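Local structure of glideosome-associated protein 50 (Plasmodium falciparum 3D7, 3TGH) at residues F6-D11 / C277-S282; E33-I38 / M72-F77; D223-L228 / K307-L312. The protein forms part of the glideosome, the complex behind parasite gliding and host cell invasion, and may help anchor it to the inner membrane complex. One frame throughout, in Å; residues are numbered along the deposited sequence. Where two conformers were deposited one is given.

Overall arrangement
Contacts 1 and 2 belong to the same mixed sheet, where strands 4-8 and 37-40 are neighbours, and their centres lie about 10 Å apart. Both are buried and built from backbone bonds and apolar or aromatic side chains, but contact 1 is antiparallel and includes a buried Ser-His pair, whereas contact 2 is parallel and rich in methionine and phenylalanine. Contact 3 differs: it joins two loops about 19 Å from the centre of the chain, partly buried, and relies on lysines, carboxylates and bridging water. Leu228, at its end, still touches His279 of contact 1, whereas contacts 2 and 3 stay about 10 Å apart at their nearest atoms.

Contact 1: residues F6-D11 / C277-S282; sequences FASLGD and CVHELS
Phe6 carries CG between its backbone N and carbonyl carbon (chi1 71°), and His279 carries CG anti to its carbonyl carbon (chi1 -47°); these settings put both CG atoms on the face of the sheet shared with Ser8 and Cys277. The ring planes are nearly parallel, at 18°, but slid so far that little overlaps. Phe6 CE1 comes 3.3 Å from His279 CD2, while His279 CB sits over the phenyl face toward its rim, 3.8 Å from the ring centroid, in a CH-pi contact. Leu281 CD1 closes the edge of the phenyl near its plane, 3.7 Å from CE2. On the same face Ser8 OG meets the imidazole at its edge, hydrogen-bonded to His279 NE2 at 2.8 Å. Because ND1 is bonded to Thr288 OG1, both ring nitrogens are engaged and the rotation of the imidazole is fixed, which lets a polar ring lie buried among apolar neighbours.

The strands are antiparallel. Strand 4-8 has the parallel strand 37-40 on its other side, so this is where the parallel part of the metallophosphoesterase sheet passes into its C-terminal antiparallel part. The Phe6 and His279 face packs on Ile230 of the second sheet, inside the sandwich. Phe6 and His279 exchange two backbone bonds, as do Ser8 and Cys277. Between them Ala7 and Val278 form a non-hydrogen-bonded pair with CA atoms 4.3 Å apart, and the small Ala7 fits with its CB 3.5 Å from Cys277 O. Past Ser8 the chain reaches Asp11, whose OD2 accepts a bond from the backbone N of His233, a metal-binding residue.

Contact 2: residues E33-I38 / M72-F77; sequences ERVTFI and MYMPFF
Ile38 packs against Phe76 and Met74 in the tight part of the contact. Its CG2 lies 3.7 Å from Phe76 CD1, and its CG1, on another branch, meets Met74 SD at 4.0 Å, the two side chains crossing at about a right angle. A bend at chi3 (69°) turns Met74 CE to within 3.5 Å of Val35 O; an unbranched, flexible thioether suits such a winding path. Helix 17-32 covers this side through Phe26 and Ile30.

Beneath the side chains, Ile38 N donates to Pro75 O at 2.9 Å and Phe77 N to Ile38 O at 2.8 Å, the parallel pairing of a beta-alpha-beta crossover from strand 37-40 through helix 56-62 to strand 75-78. Phe77 turns its edge to the face of Phe37, offset, with planes at 83° and centroids 5.6 Å apart; Phe37 also meets Phe154 edge-to-face.

On the partly exposed side Thr36 CB points away from 72-77; only its carbonyl oxygen reaches Pro75 CD, at 3.6 Å. Pro75 has no N-H to donate but accepts at O; the two backbone bonds at Ile38 are the polar links. The rest is apolar packing of Ile38, Met74 and three phenylalanines, implying that hydrophobic burial contributes much of the stability.

Contact 3: residues D223-L228 / K307-L312; sequences DAEVDL and KKKKTL
Ala224 reaches Lys309 through water: water 1 donates to its carbonyl oxygen and accepts from Lys309 NZ. Glu225 follows with positive phi (57°), ending helix 218-223 in a Schellman motif, and its CB points toward 307-312. This CB lies 4.0 Å from Lys307 CD, and the Glu225 carbonyl oxygen rests 3.4 Å from the same CD, against the apolar part of the lysine chain. Glu225 OE2 is 6.1 Å from Lys309 NZ, and the carboxylate works through water instead: water 4 donates to OE1 and to Lys308 O, while water 3 donates to OE2 and accepts from Lys310 N. A long acid suits this place because its carboxylate extends far enough for these waters to link it to that backbone.

Val226 turns away to the apolar interior, on Leu183 and Val195. Asp227 then forms a salt bridge, in which Lys307 NZ donates a hydrogen bond to its OD1 at 2.9 Å, on the anti side and 34° out of the carboxylate plane. The two side chains run past one another, pointing opposite ways, and a bend at chi4 (55°) brings NZ to the acid; NZ also bonds to Asp244 O. Asp227 OD2 accepts from the backbone N of Ile193 and from water 2, which also donates to Glu225 O and accepts from Lys309 NZ. Lys309 NZ, bonded besides to Ala190 O, stands 4.9 Å from Asp227 OD2; together the two ammonium groups probably favour the ionised form of this buried aspartate.

Leu228 opens strand 228-231 and packs on Ala246 and Ile248 of strand 245-250. The 307-312 loop, leaving strand 297-305 for helix 317-321, lies across the helix-to-strand turn, with Thr311 touching Lys187 of helix 169-189 and Lys309 touching Ile193 of strand 192-196.

Contact 1: residues F6-D11 / C277-S282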
loop_
_atom_site.group_PDB
_atom_site.type_symbol
_atom_site.label_atom_id
_atom_site.label_comp_id
_atom_site.label_asym_id
_atom_site.label_seq_id
_atom_site.Cartn_x
_atom_site.Cartn_y
_atom_site.Cartn_z
ATOM N N PHE A 6 -1.690 -10.941 3.519
ATOM C CA PHE A 6 -1.050 -9.716 3.931
ATOM C C PHE A 6 -2.093 -8.759 4.488
ATOM O O PHE A 6 -3.288 -8.932 4.252
ATOM C CB PHE A 6 -0.228 -9.109 2.777
ATOM C CG PHE A 6 -1.042 -8.522 1.661
ATOM C CD1 PHE A 6 -1.337 -7.160 1.650
ATOM C CD2 PHE A 6 -1.500 -9.313 0.613
ATOM C CE1 PHE A 6 -2.071 -6.598 0.608
ATOM C CE2 PHE A 6 -2.241 -8.753 -0.436
ATOM C CZ PHE A 6 -2.525 -7.396 -0.431
ATOM N N ALA A 7 -1.636 -7.803 5.285
ATOM C CA ALA A 7 -2.506 -6.796 5.872
ATOM C C ALA A 7 -2.141 -5.423 5.335
ATOM O O ALA A 7 -1.007 -5.196 4.910
ATOM C CB ALA A 7 -2.394 -6.817 7.403
ATOM N N SER A 8 -3.118 -4.516 5.339
ATOM C CA SER A 8 -2.919 -3.125 4.946
ATOM C C SER A 8 -3.279 -2.220 6.116
ATOM O O SER A 8 -4.332 -2.401 6.733
ATOM C CB SER A 8 -3.814 -2.755 3.755
ATOM O OG SER A 8 -3.417 -3.419 2.571
ATOM N N LEU A 9 -2.408 -1.252 6.404
ATOM C CA LEU A 9 -2.599 -0.284 7.480
ATOM C C LEU A 9 -2.156 1.099 6.989
ATOM O O LEU A 9 -1.004 1.283 6.620
ATOM C CB LEU A 9 -1.765 -0.689 8.699
ATOM C CG LEU A 9 -1.891 0.238 9.914
ATOM C CD1 LEU A 9 -3.257 0.062 10.587
ATOM C CD2 LEU A 9 -0.742 0.002 10.888
ATOM N N GLY A 10 -3.059 2.072 6.978
ATOM C CA GLY A 10 -2.740 3.384 6.396
ATOM C C GLY A 10 -2.943 4.560 7.327
ATOM O O GLY A 10 -3.823 4.531 8.187
ATOM N N ASP A 11 -2.106 5.587 7.172
ATOM C CA ASP A 11 -2.252 6.853 7.909
ATOM C C ASP A 11 -2.333 6.629 9.417
ATOM O O ASP A 11 -3.187 7.185 10.116
ATOM C CB ASP A 11 -3.471 7.595 7.378
ATOM C CG ASP A 11 -3.321 7.964 5.912
ATOM O OD1 ASP A 11 -2.634 8.961 5.621
ATOM O OD2 ASP A 11 -3.882 7.266 5.050
ATOM N N CYS A 277 -7.241 -3.564 6.824
ATOM C CA CYS A 277 -7.654 -4.652 5.940
ATOM C C CYS A 277 -6.750 -5.863 6.047
ATOM O O CYS A 277 -5.553 -5.730 6.306
ATOM C CB CYS A 277 -7.613 -4.206 4.491
ATOM S SG CYS A 277 -8.775 -2.951 4.091
ATOM N N VAL A 278 -7.331 -7.034 5.814
ATOM C CA VAL A 278 -6.571 -8.255 5.626
ATOM C C VAL A 278 -6.949 -8.830 4.259
ATOM O O VAL A 278 -8.129 -8.903 3.908
ATOM C CB VAL A 278 -6.838 -9.266 6.747
ATOM C CG1 VAL A 278 -6.074 -10.561 6.481
ATOM C CG2 VAL A 278 -6.437 -8.668 8.096
ATOM N N HIS A 279 -5.941 -9.219 3.484
ATOM C CA HIS A 279 -6.143 -9.659 2.107
ATOM C C HIS A 279 -5.603 -11.067 1.971
ATOM O O HIS A 279 -4.558 -11.382 2.528
ATOM C CB HIS A 279 -5.410 -8.756 1.118
ATOM C CG HIS A 279 -5.612 -7.293 1.346
ATOM N ND1 HIS A 279 -6.573 -6.561 0.687
ATOM C CD2 HIS A 279 -4.953 -6.419 2.145
ATOM C CE1 HIS A 279 -6.504 -5.297 1.073
ATOM N NE2 HIS A 279 -5.529 -5.186 1.958
ATOM N N GLU A 280 -6.316 -11.894 1.217
ATOM C CA GLU A 280 -5.934 -13.284 0.995
ATOM C C GLU A 280 -5.902 -13.571 -0.514
ATOM O O GLU A 280 -6.922 -13.446 -1.195
ATOM C CB GLU A 280 -6.927 -14.220 1.705
ATOM C CG GLU A 280 -7.130 -13.922 3.208
ATOM C CD GLU A 280 -8.337 -14.634 3.838
ATOM O OE1 GLU A 280 -9.129 -15.288 3.123
ATOM O OE2 GLU A 280 -8.499 -14.524 5.072
ATOM N N LEU A 281 -4.733 -13.942 -1.032
ATOM C CA LEU A 281 -4.593 -14.350 -2.433
ATOM C C LEU A 281 -4.651 -15.868 -2.485
ATOM O O LEU A 281 -3.966 -16.539 -1.708
ATOM C CB LEU A 281 -3.264 -13.887 -3.027
ATOM C CG LEU A 281 -3.125 -12.442 -3.512
ATOM C CD1 LEU A 281 -3.652 -11.461 -2.513
ATOM C CD2 LEU A 281 -1.663 -12.156 -3.840
ATOM N N SER A 282 -5.454 -16.404 -3.402
ATOM C CA SER A 282 -5.611 -17.851 -3.550
ATOM C C SER A 282 -5.803 -18.223 -5.016
ATOM O O SER A 282 -5.807 -17.356 -5.890
ATOM C CB SER A 282 -6.815 -18.339 -2.730
ATOM O OG SER A 282 -8.047 -17.945 -3.321
#

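Contact 2: residues E33-I38 / M72-F77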
loop_
_atom_site.group_PDB
_atom_site.type_symbol
_atom_site.label_atom_id
_atom_site.label_comp_id
_atom_site.label_asym_id
_atom_site.label_seq_id
_atom_site.Cartn_x
_atom_site.Cartn_y
_atom_site.Cartn_z
ATOM N N GLU A 33 -4.851 -14.889 11.496
ATOM C CA GLU A 33 -5.017 -15.062 10.052
ATOM C C GLU A 33 -3.726 -15.516 9.365
ATOM O O GLU A 33 -3.741 -15.766 8.164
ATOM C CB GLU A 33 -5.502 -13.759 9.402
ATOM C CG GLU A 33 -6.925 -13.355 9.767
ATOM C CD GLU A 33 -7.992 -13.948 8.842
ATOM O OE1 GLU A 33 -7.651 -14.605 7.832
ATOM O OE2 GLU A 33 -9.188 -13.745 9.129
ATOM N N ARG A 34 -2.630 -15.630 10.121
ATOM C CA ARG A 34 -1.326 -16.040 9.584
ATOM C C ARG A 34 -0.852 -15.080 8.482
ATOM O O ARG A 34 -0.418 -15.496 7.411
ATOM C CB ARG A 34 -1.358 -17.493 9.080
ATOM C CG ARG A 34 -1.557 -18.539 10.183
ATOM C CD ARG A 34 -2.465 -19.680 9.726
ATOM N NE ARG A 34 -2.248 -20.909 10.491
ATOM C CZ ARG A 34 -3.096 -21.938 10.544
ATOM N NH1 ARG A 34 -4.255 -21.908 9.887
ATOM N NH2 ARG A 34 -2.788 -23.010 11.269
ATOM N N VAL A 35 -0.960 -13.786 8.759
ATOM C CA VAL A 35 -0.435 -12.762 7.858
ATOM C C VAL A 35 1.091 -12.847 7.842
ATOM O O VAL A 35 1.713 -13.005 8.894
ATOM C CB VAL A 35 -0.892 -11.365 8.299
ATOM C CG1 VAL A 35 -0.098 -10.265 7.579
ATOM C CG2 VAL A 35 -2.408 -11.203 8.064
ATOM N N THR A 36 1.690 -12.753 6.657
ATOM C CA THR A 36 3.153 -12.841 6.528
ATOM C C THR A 36 3.870 -11.537 6.140
ATOM O O THR A 36 5.094 -11.460 6.223
ATOM C CB THR A 36 3.557 -13.963 5.565
ATOM O OG1 THR A 36 2.954 -13.735 4.289
ATOM C CG2 THR A 36 3.107 -15.323 6.124
ATOM N N PHE A 37 3.123 -10.512 5.734
ATOM C CA PHE A 37 3.690 -9.172 5.594
ATOM C C PHE A 37 2.605 -8.107 5.610
ATOM O O PHE A 37 1.417 -8.409 5.503
ATOM C CB PHE A 37 4.580 -9.029 4.349
ATOM C CG PHE A 37 3.870 -9.249 3.044
ATOM C CD1 PHE A 37 3.349 -8.176 2.325
ATOM C CD2 PHE A 37 3.749 -10.528 2.516
ATOM C CE1 PHE A 37 2.711 -8.378 1.104
ATOM C CE2 PHE A 37 3.111 -10.739 1.307
ATOM C CZ PHE A 37 2.595 -9.652 0.596
ATOM N N ILE A 38 3.044 -6.874 5.796
ATOM C CA ILE A 38 2.159 -5.721 5.894
ATOM C C ILE A 38 2.526 -4.747 4.784
ATOM O O ILE A 38 3.707 -4.561 4.472
ATOM C CB ILE A 38 2.311 -5.024 7.268
ATOM C CG1 ILE A 38 2.004 -5.998 8.415
ATOM C CG2 ILE A 38 1.426 -3.779 7.355
ATOM C CD1 ILE A 38 2.672 -5.607 9.739
ATOM N N MET A 72 5.162 -10.165 15.427
ATOM C CA MET A 72 5.039 -9.029 14.500
ATOM C C MET A 72 6.316 -8.777 13.687
ATOM O O MET A 72 6.414 -7.775 12.964
ATOM C CB MET A 72 4.630 -7.765 15.267
ATOM C CG MET A 72 3.183 -7.779 15.756
ATOM S SD MET A 72 2.004 -7.649 14.400
ATOM C CE MET A 72 2.126 -5.887 14.044
ATOM N N TYR A 73 7.289 -9.684 13.771
ATOM C CA TYR A 73 8.510 -9.505 12.998
ATOM C C TYR A 73 8.307 -10.029 11.581
ATOM O O TYR A 73 8.454 -11.227 11.312
ATOM C CB TYR A 73 9.722 -10.160 13.665
ATOM C CG TYR A 73 11.010 -9.862 12.933
ATOM C CD1 TYR A 73 11.437 -8.550 12.756
ATOM C CD2 TYR A 73 11.798 -10.886 12.410
ATOM C CE1 TYR A 73 12.613 -8.258 12.083
ATOM C CE2 TYR A 73 12.982 -10.602 11.732
ATOM C CZ TYR A 73 13.377 -9.282 11.571
ATOM O OH TYR A 73 14.538 -8.969 10.908
ATOM N N MET A 74 7.944 -9.107 10.692
ATOM C CA MET A 74 7.685 -9.390 9.289
ATOM C C MET A 74 7.881 -8.089 8.506
ATOM O O MET A 74 7.955 -7.016 9.108
ATOM C CB MET A 74 6.247 -9.887 9.121
ATOM C CG MET A 74 5.179 -8.877 9.546
ATOM S SD MET A 74 3.513 -9.563 9.470
ATOM C CE MET A 74 3.598 -10.760 10.812
ATOM N N PRO A 75 7.969 -8.168 7.170
ATOM C CA PRO A 75 8.140 -6.950 6.380
ATOM C C PRO A 75 6.978 -5.985 6.529
ATOM O O PRO A 75 5.836 -6.418 6.630
ATOM C CB PRO A 75 8.203 -7.471 4.939
ATOM C CG PRO A 75 8.675 -8.866 5.076
ATOM C CD PRO A 75 8.025 -9.370 6.322
ATOM N N PHE A 76 7.308 -4.696 6.562
ATOM C CA PHE A 76 6.359 -3.586 6.583
ATOM C C PHE A 76 6.714 -2.716 5.372
ATOM O O PHE A 76 7.593 -1.839 5.456
ATOM C CB PHE A 76 6.522 -2.821 7.899
ATOM C CG PHE A 76 5.490 -1.745 8.126
ATOM C CD1 PHE A 76 4.301 -2.033 8.782
ATOM C CD2 PHE A 76 5.742 -0.439 7.753
ATOM C CE1 PHE A 76 3.359 -1.038 9.016
ATOM C CE2 PHE A 76 4.796 0.563 7.981
ATOM C CZ PHE A 76 3.607 0.254 8.607
ATOM N N PHE A 77 6.077 -3.009 4.235
ATOM C CA PHE A 77 6.368 -2.351 2.964
ATOM C C PHE A 77 5.570 -1.065 2.957
ATOM O O PHE A 77 4.332 -1.100 2.928
ATOM C CB PHE A 77 5.921 -3.189 1.764
ATOM C CG PHE A 77 6.662 -4.491 1.601
ATOM C CD1 PHE A 77 7.950 -4.510 1.096
ATOM C CD2 PHE A 77 6.047 -5.694 1.906
ATOM C CE1 PHE A 77 8.628 -5.715 0.938
ATOM C CE2 PHE A 77 6.719 -6.896 1.752
ATOM C CZ PHE A 77 8.008 -6.905 1.267
#

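Contact 3: residues D223-L228 / K307-L312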
loop_
_atom_site.group_PDB
_atom_site.type_symbol
_atom_site.label_atom_id
_atom_site.label_comp_id
_atom_site.label_asym_id
_atom_site.label_seq_id
_atom_site.Cartn_x
_atom_site.Cartn_y
_atom_site.Cartn_z
ATOM N N ASP A 223 -4.663 -0.995 -18.490
ATOM C CA ASP A 223 -3.899 -1.655 -19.552
ATOM C C ASP A 223 -3.181 -2.901 -19.028
ATOM O O ASP A 223 -3.075 -3.905 -19.744
ATOM C CB ASP A 223 -2.882 -0.692 -20.176
ATOM C CG ASP A 223 -1.936 -1.387 -21.144
ATOM O OD1 ASP A 223 -2.366 -1.707 -22.272
ATOM O OD2 ASP A 223 -0.766 -1.625 -20.770
ATOM N N ALA A 224 -2.696 -2.833 -17.786
ATOM C CA ALA A 224 -1.997 -3.957 -17.157
ATOM C C ALA A 224 -2.911 -4.934 -16.402
ATOM O O ALA A 224 -2.428 -5.901 -15.824
ATOM C CB ALA A 224 -0.900 -3.439 -16.224
ATOM N N GLU A 225 -4.220 -4.691 -16.417
ATOM C CA GLU A 225 -5.200 -5.548 -15.737
ATOM C C GLU A 225 -4.912 -5.700 -14.240
ATOM O O GLU A 225 -4.991 -6.800 -13.676
ATOM C CB GLU A 225 -5.291 -6.919 -16.408
ATOM C CG GLU A 225 -5.662 -6.876 -17.882
ATOM C CD GLU A 225 -6.095 -8.234 -18.397
ATOM O OE1 GLU A 225 -7.185 -8.701 -17.997
ATOM O OE2 GLU A 225 -5.345 -8.838 -19.192
ATOM N N VAL A 226 -4.576 -4.579 -13.609
ATOM C CA VAL A 226 -4.321 -4.531 -12.184
ATOM C C VAL A 226 -5.567 -4.961 -11.408
ATOM O O VAL A 226 -6.694 -4.616 -11.776
ATOM C CB VAL A 226 -3.864 -3.109 -11.773
ATOM C CG1 VAL A 226 -3.958 -2.899 -10.265
ATOM C CG2 VAL A 226 -2.444 -2.860 -12.303
ATOM N N ASP A 227 -5.355 -5.713 -10.336
ATOM C CA ASP A 227 -6.451 -6.237 -9.524
ATOM C C ASP A 227 -6.932 -5.231 -8.483
ATOM O O ASP A 227 -8.134 -4.946 -8.396
ATOM C CB ASP A 227 -6.010 -7.533 -8.837
ATOM C CG ASP A 227 -5.714 -8.638 -9.829
ATOM O OD1 ASP A 227 -6.666 -9.143 -10.467
ATOM O OD2 ASP A 227 -4.527 -9.002 -9.982
ATOM N N LEU A 228 -5.990 -4.704 -7.701
ATOM C CA LEU A 228 -6.274 -3.786 -6.596
ATOM C C LEU A 228 -5.368 -2.561 -6.647
ATOM O O LEU A 228 -4.157 -2.691 -6.828
ATOM C CB LEU A 228 -5.991 -4.458 -5.256
ATOM C CG LEU A 228 -7.038 -5.234 -4.468
ATOM C CD1 LEU A 228 -7.717 -6.286 -5.298
ATOM C CD2 LEU A 228 -6.351 -5.836 -3.251
ATOM N N LYS A 307 -8.042 -13.235 -12.627
ATOM C CA LYS A 307 -8.228 -12.940 -14.043
ATOM C C LYS A 307 -7.657 -14.062 -14.896
ATOM O O LYS A 307 -6.674 -14.695 -14.520
ATOM C CB LYS A 307 -7.578 -11.603 -14.406
ATOM C CG LYS A 307 -8.303 -10.406 -13.807
ATOM C CD LYS A 307 -7.492 -9.127 -13.918
ATOM C CE LYS A 307 -8.286 -7.912 -13.423
ATOM N NZ LYS A 307 -8.813 -8.086 -12.036
ATOM N N LYS A 308 -8.298 -14.311 -16.034
ATOM C CA LYS A 308 -7.789 -15.243 -17.035
ATOM C C LYS A 308 -7.031 -14.430 -18.083
ATOM O O LYS A 308 -7.635 -13.864 -18.997
ATOM C CB LYS A 308 -8.942 -16.015 -17.675
ATOM C CG LYS A 308 -9.711 -16.898 -16.697
ATOM C CD LYS A 308 -10.839 -17.662 -17.389
ATOM C CE LYS A 308 -10.310 -18.787 -18.277
ATOM N NZ LYS A 308 -11.404 -19.569 -18.919
ATOM N N LYS A 309 -5.709 -14.367 -17.938
ATOM C CA LYS A 309 -4.880 -13.474 -18.749
ATOM C C LYS A 309 -4.355 -14.173 -19.997
ATOM O O LYS A 309 -4.002 -15.351 -19.941
ATOM C CB LYS A 309 -3.705 -12.955 -17.917
ATOM C CG LYS A 309 -4.120 -12.214 -16.665
ATOM C CD LYS A 309 -2.918 -11.615 -15.962
ATOM C CE LYS A 309 -3.335 -10.810 -14.748
ATOM N NZ LYS A 309 -2.185 -10.091 -14.156
ATOM N N LYS A 310 -4.321 -13.443 -21.116
ATOM C CA LYS A 310 -3.734 -13.933 -22.375
ATOM C C LYS A 310 -2.364 -13.303 -22.644
ATOM O O LYS A 310 -1.699 -13.641 -23.626
ATOM C CB LYS A 310 -4.677 -13.654 -23.554
ATOM C CG LYS A 310 -5.824 -14.651 -23.671
ATOM C CD LYS A 310 -6.872 -14.209 -24.691
ATOM C CE LYS A 310 -7.817 -13.159 -24.111
ATOM N NZ LYS A 310 -8.970 -12.884 -25.014
ATOM N N THR A 311 -1.948 -12.402 -21.759
ATOM C CA THR A 311 -0.694 -11.677 -21.908
ATOM C C THR A 311 0.498 -12.378 -21.240
ATOM O O THR A 311 1.640 -11.987 -21.472
ATOM C CB THR A 311 -0.821 -10.244 -21.325
ATOM O OG1 THR A 311 0.359 -9.491 -21.625
ATOM C CG2 THR A 311 -1.021 -10.285 -19.816
ATOM N N LEU A 312 0.242 -13.400 -20.422
ATOM C CA LEU A 312 1.309 -14.030 -19.635
ATOM C C LEU A 312 2.321 -14.786 -20.499
ATOM O O LEU A 312 1.969 -15.412 -21.502
ATOM C CB LEU A 312 0.743 -14.972 -18.570
ATOM C CG LEU A 312 -0.037 -14.352 -17.406
ATOM C CD1 LEU A 312 -0.596 -15.466 -16.533
ATOM C CD2 LEU A 312 0.827 -13.398 -16.576
HETATM O O HOH W 1 -1.773 -8.293 -16.328
HETATM O O HOH W 2 -3.789 -8.784 -12.344
HETATM O O HOH W 3 -5.244 -10.777 -20.890
HETATM O O HOH W 4 -7.912 -11.167 -18.642
HETATM O O HOH W 5 -5.982 -11.676 -11.155
#